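Local coordinates for protein Hcp1 family type VI secretion system effector (Salmonella typhimurium, PDB 5XHH) that probably forms hexameric rings that build the inner tube of the type VI secretion system and can accompany exported effectors, at residues S38-H41 with A42-L46; F58-I62 with D63-P67. All coordinates share one frame; numbering follows the deposited sequence.

In the fold
Contact 1 lies in the loop before strand 51-61, and contact 2 takes in the end of that strand, which runs between strands 29-36 and 121-129 in the four-stranded antiparallel sheet of this Hcp-type beta barrel. Contact 1 comes first along the chain, after strand 29-36; part of its loop, residues 47-49, is not modelled. Contact 2 follows where the chain turns into helix 66-75. Their centres are 34 Å apart and their nearest atoms about 21 Å. The extended loop reaches well beyond the barrel, whereas contact 2 joins the helix to it. In related Hcp proteins the extended loop is thought to help rings stack, which this one may do too.

Contact 1: residues S38-H41 with A42-L46; sequences STMH and AGSGL
His41 and Ser44 meet at the two ends of a type I beta turn in the long loop between strands 29-36 and 51-61. The polar part of the contact is the turn's own backbone bond, from Ser44 N to His41 O at 3.1 Å. It is fairly straight, 159° at the hydrogen, yet the donor sits above the carbonyl plane.

The imidazole supplies a second kind of interaction. With chi1 at 78°, CG of His41 lies between its backbone N and carbonyl carbon, which folds the ring back over the turn. One face receives Ser44 N, offset toward the rim, and a CH-pi contact places Ser44 CB 4.0 Å from the ring centroid, 18° off the normal. Gly43 N approaches obliquely, 3.0 Å from His41 ND1.

Apolar contact closes the base of the turn, between residues before and after it. Met40 lays its CB and CG against one methyl branch of Leu46, with CG 3.6 Å from Leu46 CD2. Its bent chain then carries the sulfur past Ser44, where Met40 SD lies 4.0 Å from Ser44 OG.

Most of these residues are exposed, and the loop also touches a crystal neighbour. One backbone bond, a ring folded over the turn, a small apolar patch and the cis peptide between Gly45 and Leu46 therefore help to shape the loop, and lattice contacts may contribute to the conformation observed.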
ATOM      1  N   SER A  38      -8.388 -20.709   5.558  1.00 58.69           N
ATOM      2  CA  SER A  38      -9.303 -21.850   5.540  1.00 60.71           C
ATOM      3  C   SER A  38      -9.938 -22.249   4.208  1.00 62.69           C
ATOM      4  O   SER A  38     -10.796 -23.134   4.150  1.00 67.31           O
ATOM      5  CB  SER A  38     -10.369 -21.689   6.619  1.00 63.20           C
ATOM      6  OG  SER A  38     -11.381 -20.806   6.235  1.00 66.69           O
ATOM      7  N   THR A  39      -9.558 -21.546   3.163  1.00 58.72           N
ATOM      8  CA  THR A  39     -10.036 -21.779   1.821  1.00 56.62           C
ATOM      9  C   THR A  39      -9.538 -23.009   1.046  1.00 51.84           C
ATOM     10  O   THR A  39     -10.267 -23.660   0.353  1.00 47.39           O
ATOM     11  CB  THR A  39      -9.777 -20.526   1.003  1.00 55.37           C
ATOM     12  OG1 THR A  39     -10.573 -20.544  -0.158  1.00 64.45           O
ATOM     13  CG2 THR A  39      -8.370 -20.447   0.597  1.00 59.11           C
ATOM     14  N   MET A  40      -8.248 -23.244   1.190  1.00 50.91           N
ATOM     15  CA  MET A  40      -7.471 -24.266   0.501  1.00 48.81           C
ATOM     16  C   MET A  40      -7.307 -25.499   1.371  1.00 39.07           C
ATOM     17  O   MET A  40      -7.147 -25.385   2.584  1.00 39.82           O
ATOM     18  CB  MET A  40      -6.087 -23.743   0.120  1.00 53.14           C
ATOM     19  CG  MET A  40      -6.094 -22.470  -0.723  1.00 60.56           C
ATOM     20  SD  MET A  40      -6.278 -22.678  -2.511  1.00 59.69           S
ATOM     21  CE  MET A  40      -8.043 -22.848  -2.657  1.00 55.00           C
ATOM     22  N   HIS A  41      -7.327 -26.676   0.736  1.00 34.77           N
ATOM     23  CA  HIS A  41      -7.080 -27.912   1.458  1.00 33.63           C
ATOM     24  C   HIS A  41      -5.622 -27.971   1.905  1.00 30.93           C
ATOM     25  O   HIS A  41      -4.763 -27.231   1.419  1.00 31.20           O
ATOM     26  CB  HIS A  41      -7.458 -29.134   0.606  1.00 29.71           C
ATOM     27  CG  HIS A  41      -6.456 -29.501  -0.452  1.00 30.18           C
ATOM     28  ND1 HIS A  41      -5.385 -30.335  -0.213  1.00 29.70           N
ATOM     29  CD2 HIS A  41      -6.392 -29.184  -1.765  1.00 32.72           C
ATOM     30  CE1 HIS A  41      -4.690 -30.493  -1.325  1.00 28.81           C
ATOM     31  NE2 HIS A  41      -5.283 -29.808  -2.283  1.00 30.78           N
ATOM     32  N   ALA A  42      -5.348 -28.884   2.839  1.00 32.44           N
ATOM     33  CA  ALA A  42      -4.082 -28.841   3.570  1.00 30.84           C
ATOM     34  C   ALA A  42      -2.893 -29.247   2.705  1.00 29.71           C
ATOM     35  O   ALA A  42      -1.766 -28.818   2.970  1.00 29.95           O
ATOM     36  CB  ALA A  42      -4.163 -29.722   4.818  1.00 27.80           C
ATOM     37  N   GLY A  43      -3.106 -30.048   1.669  1.00 29.63           N
ATOM     38  CA  GLY A  43      -1.973 -30.366   0.818  1.00 29.89           C
ATOM     39  C   GLY A  43      -1.674 -29.367  -0.269  1.00 30.48           C
ATOM     40  O   GLY A  43      -0.745 -29.578  -1.047  1.00 32.59           O
ATOM     41  N   SER A  44      -2.442 -28.289  -0.349  1.00 32.68           N
ATOM     42  CA  SER A  44      -2.390 -27.393  -1.495  1.00 35.36           C
ATOM     43  C   SER A  44      -1.126 -26.540  -1.483  1.00 43.18           C
ATOM     44  O   SER A  44      -0.581 -26.205  -0.429  1.00 47.16           O
ATOM     45  CB  SER A  44      -3.617 -26.483  -1.513  1.00 36.51           C
ATOM     46  OG  SER A  44      -3.467 -25.511  -2.519  1.00 49.55           O
ATOM     47  N   GLY A  45      -0.689 -26.164  -2.677  1.00 45.44           N
ATOM     48  CA  GLY A  45       0.541 -25.415  -2.899  1.00 52.47           C
ATOM     49  C   GLY A  45       1.060 -24.378  -1.914  1.00 53.98           C
ATOM     50  O   GLY A  45       1.965 -24.662  -1.132  1.00 57.44           O
ATOM     51  N   LEU A  46       0.460 -23.196  -1.888  1.00 56.95           N
ATOM     52  CA  LEU A  46      -0.890 -22.974  -2.365  1.00 55.37           C
ATOM     53  C   LEU A  46      -0.927 -22.239  -3.698  1.00 60.50           C
ATOM     54  O   LEU A  46      -1.909 -22.339  -4.440  1.00 63.27           O
ATOM     55  CB  LEU A  46      -1.674 -22.196  -1.302  1.00 56.03           C
ATOM     56  CG  LEU A  46      -1.905 -22.837   0.079  1.00 59.81           C
ATOM     57  CD1 LEU A  46      -0.651 -23.034   0.957  1.00 57.54           C
ATOM     58  CD2 LEU A  46      -2.893 -22.002   0.825  1.00 61.21           C
TER

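Contact 2: residues F58-I62 with D63-P67; sequences FDHYI and DRASP
His60 and Asp63 join the end of strand 51-61 to a capping box, formed by Asp63 and Ser66, at the start of helix 66-75. Earlier on the strand, Phe58 and Asp59 face other partners: Phe58 packs on Trp30 and Val125, while Asp59 forms a salt bridge with Arg122.

The buried His60 ring carries the link. Its ND1 donates to Asp63 OD2 at 2.8 Å, with 156° at the hydrogen. The acceptor lies near the ring plane, but the ring meets the carboxylate from above, the two planes being 59° apart. On the other ring nitrogen, NE2 bonds to Glu123 on strand 121-129, so carboxylates engage both nitrogens and would probably favour a protonated imidazole.

At Tyr61 the side chain leads away to Arg122. Ile62 follows, its CG2 anti to the backbone N, and this methyl rests 3.6 Å from Ser66 OG.

Beyond the strand, a type I turn from Asp63 to Ser66 leads into the helix. Asp63 thus uses both carboxylate oxygens, OD2 for the histidine and OD1 for Ala65 N at 2.9 Å. Ser66 OG also bonds to Glu123, bringing this carboxylate to both His60 and the cap. The serine's part in the box is the bond from Asp63 N to Ser66 OG, 3.2 Å long and nearly straight at 166°.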
ATOM      1  N   PHE A  58      -5.517   0.082  -2.661  1.00 23.52           N
ATOM      2  CA  PHE A  58      -5.558   1.513  -2.387  1.00 23.01           C
ATOM      3  C   PHE A  58      -6.159   2.261  -3.569  1.00 23.40           C
ATOM      4  O   PHE A  58      -6.216   1.753  -4.688  1.00 23.38           O
ATOM      5  CB  PHE A  58      -4.174   2.078  -2.006  1.00 21.09           C
ATOM      6  CG  PHE A  58      -3.205   2.233  -3.152  1.00 21.29           C
ATOM      7  CD1 PHE A  58      -3.143   3.419  -3.868  1.00 23.97           C
ATOM      8  CD2 PHE A  58      -2.317   1.230  -3.463  1.00 23.35           C
ATOM      9  CE1 PHE A  58      -2.245   3.575  -4.918  1.00 24.66           C
ATOM     10  CE2 PHE A  58      -1.401   1.383  -4.505  1.00 24.05           C
ATOM     11  CZ  PHE A  58      -1.366   2.559  -5.225  1.00 24.50           C
ATOM     12  N   ASP A  59      -6.616   3.479  -3.291  1.00 21.01           N
ATOM     13  CA  ASP A  59      -7.229   4.368  -4.279  1.00 25.98           C
ATOM     14  C   ASP A  59      -6.401   5.647  -4.358  1.00 26.81           C
ATOM     15  O   ASP A  59      -5.935   6.158  -3.328  1.00 22.51           O
ATOM     16  CB  ASP A  59      -8.688   4.699  -3.878  1.00 26.15           C
ATOM     17  CG  ASP A  59      -9.498   5.364  -5.002  1.00 30.95           C
ATOM     18  OD1 ASP A  59      -9.091   5.359  -6.193  1.00 31.19           O
ATOM     19  OD2 ASP A  59     -10.573   5.907  -4.676  1.00 34.29           O
ATOM     20  N   HIS A  60      -6.193   6.157  -5.568  1.00 23.42           N
ATOM     21  CA  HIS A  60      -5.603   7.484  -5.671  1.00 21.73           C
ATOM     22  C   HIS A  60      -6.185   8.174  -6.896  1.00 25.41           C
ATOM     23  O   HIS A  60      -6.790   7.534  -7.760  1.00 25.39           O
ATOM     24  CB  HIS A  60      -4.066   7.422  -5.740  1.00 22.16           C
ATOM     25  CG  HIS A  60      -3.540   6.847  -7.023  1.00 22.32           C
ATOM     26  ND1 HIS A  60      -2.531   7.445  -7.751  1.00 22.60           N
ATOM     27  CD2 HIS A  60      -3.899   5.743  -7.719  1.00 22.12           C
ATOM     28  CE1 HIS A  60      -2.294   6.732  -8.837  1.00 22.09           C
ATOM     29  NE2 HIS A  60      -3.112   5.696  -8.841  1.00 22.07           N
ATOM     30  N   TYR A  61      -6.028   9.495  -6.953  1.00 25.03           N
ATOM     31  CA  TYR A  61      -6.323  10.194  -8.197  1.00 26.64           C
ATOM     32  C   TYR A  61      -5.339   9.737  -9.260  1.00 25.49           C
ATOM     33  O   TYR A  61      -4.187   9.422  -8.959  1.00 25.59           O
ATOM     34  CB  TYR A  61      -6.241  11.714  -8.011  1.00 27.80           C
ATOM     35  CG  TYR A  61      -7.362  12.266  -7.170  1.00 27.76           C
ATOM     36  CD1 TYR A  61      -8.678  12.058  -7.535  1.00 29.39           C
ATOM     37  CD2 TYR A  61      -7.106  12.992  -6.019  1.00 29.43           C
ATOM     38  CE1 TYR A  61      -9.711  12.540  -6.774  1.00 33.31           C
ATOM     39  CE2 TYR A  61      -8.146  13.492  -5.238  1.00 29.89           C
ATOM     40  CZ  TYR A  61      -9.444  13.254  -5.629  1.00 34.87           C
ATOM     41  OH  TYR A  61     -10.501  13.727  -4.892  1.00 34.89           O
ATOM     42  N   ILE A  62      -5.800   9.648 -10.506  1.00 23.74           N
ATOM     43  CA  ILE A  62      -4.867   9.293 -11.569  1.00 25.83           C
ATOM     44  C   ILE A  62      -3.783  10.350 -11.611  1.00 25.73           C
ATOM     45  O   ILE A  62      -4.069  11.552 -11.606  1.00 30.00           O
ATOM     46  CB  ILE A  62      -5.593   9.145 -12.914  1.00 26.98           C
ATOM     47  CG1 ILE A  62      -6.569   7.967 -12.847  1.00 22.93           C
ATOM     48  CG2 ILE A  62      -4.557   8.965 -14.045  1.00 24.26           C
ATOM     49  CD1 ILE A  62      -7.438   7.785 -14.078  1.00 23.74           C
ATOM     50  N   ASP A  63      -2.532   9.916 -11.572  1.00 25.73           N
ATOM     51  CA  ASP A  63      -1.455  10.872 -11.340  1.00 27.78           C
ATOM     52  C   ASP A  63      -0.180  10.333 -11.973  1.00 28.98           C
ATOM     53  O   ASP A  63      -0.222   9.374 -12.749  1.00 26.42           O
ATOM     54  CB  ASP A  63      -1.312  11.166  -9.833  1.00 26.84           C
ATOM     55  CG  ASP A  63      -0.981   9.922  -9.006  1.00 26.02           C
ATOM     56  OD1 ASP A  63      -0.429   8.948  -9.559  1.00 22.56           O
ATOM     57  OD2 ASP A  63      -1.270   9.935  -7.783  1.00 27.95           O
ATOM     58  N   ARG A  64       0.964  10.934 -11.610  1.00 29.20           N
ATOM     59  CA  ARG A  64       2.235  10.582 -12.236  1.00 30.98           C
ATOM     60  C   ARG A  64       2.589   9.105 -12.048  1.00 29.57           C
ATOM     61  O   ARG A  64       3.316   8.538 -12.867  1.00 27.51           O
ATOM     62  CB  ARG A  64       3.359  11.473 -11.684  1.00 35.98           C
ATOM     63  CG  ARG A  64       4.762  11.072 -12.150  1.00 43.37           C
ATOM     64  CD  ARG A  64       5.871  11.667 -11.285  1.00 45.16           C
ATOM     65  NE  ARG A  64       6.257  13.005 -11.720  1.00 55.53           N
ATOM     66  CZ  ARG A  64       7.196  13.260 -12.629  1.00 58.73           C
ATOM     67  NH1 ARG A  64       7.852  12.266 -13.212  1.00 58.35           N
ATOM     68  NH2 ARG A  64       7.482  14.511 -12.960  1.00 60.50           N
ATOM     69  N   ALA A  65       2.096   8.464 -10.986  1.00 29.48           N
ATOM     70  CA  ALA A  65       2.436   7.059 -10.772  1.00 26.42           C
ATOM     71  C   ALA A  65       1.677   6.128 -11.705  1.00 25.44           C
ATOM     72  O   ALA A  65       2.138   5.010 -11.961  1.00 23.75           O
ATOM     73  CB  ALA A  65       2.160   6.657  -9.319  1.00 26.06           C
ATOM     74  N   SER A  66       0.539   6.583 -12.235  1.00 25.25           N
ATOM     75  CA  SER A  66      -0.370   5.679 -12.931  1.00 23.54           C
ATOM     76  C   SER A  66       0.267   4.967 -14.117  1.00 24.25           C
ATOM     77  O   SER A  66       0.157   3.731 -14.189  1.00 26.78           O
ATOM     78  CB  SER A  66      -1.631   6.454 -13.325  1.00 25.91           C
ATOM     79  OG  SER A  66      -2.361   6.814 -12.177  1.00 25.45           O
ATOM     80  N   PRO A  67       0.941   5.639 -15.060  1.00 24.41           N
ATOM     81  CA  PRO A  67       1.552   4.879 -16.164  1.00 24.10           C
ATOM     82  C   PRO A  67       2.574   3.869 -15.684  1.00 27.14           C
ATOM     83  O   PRO A  67       2.704   2.795 -16.284  1.00 24.37           O
ATOM     84  CB  PRO A  67       2.196   5.970 -17.040  1.00 26.21           C
ATOM     85  CG  PRO A  67       1.503   7.243 -16.661  1.00 25.86           C
ATOM     86  CD  PRO A  67       1.223   7.080 -15.185  1.00 26.21           C
TER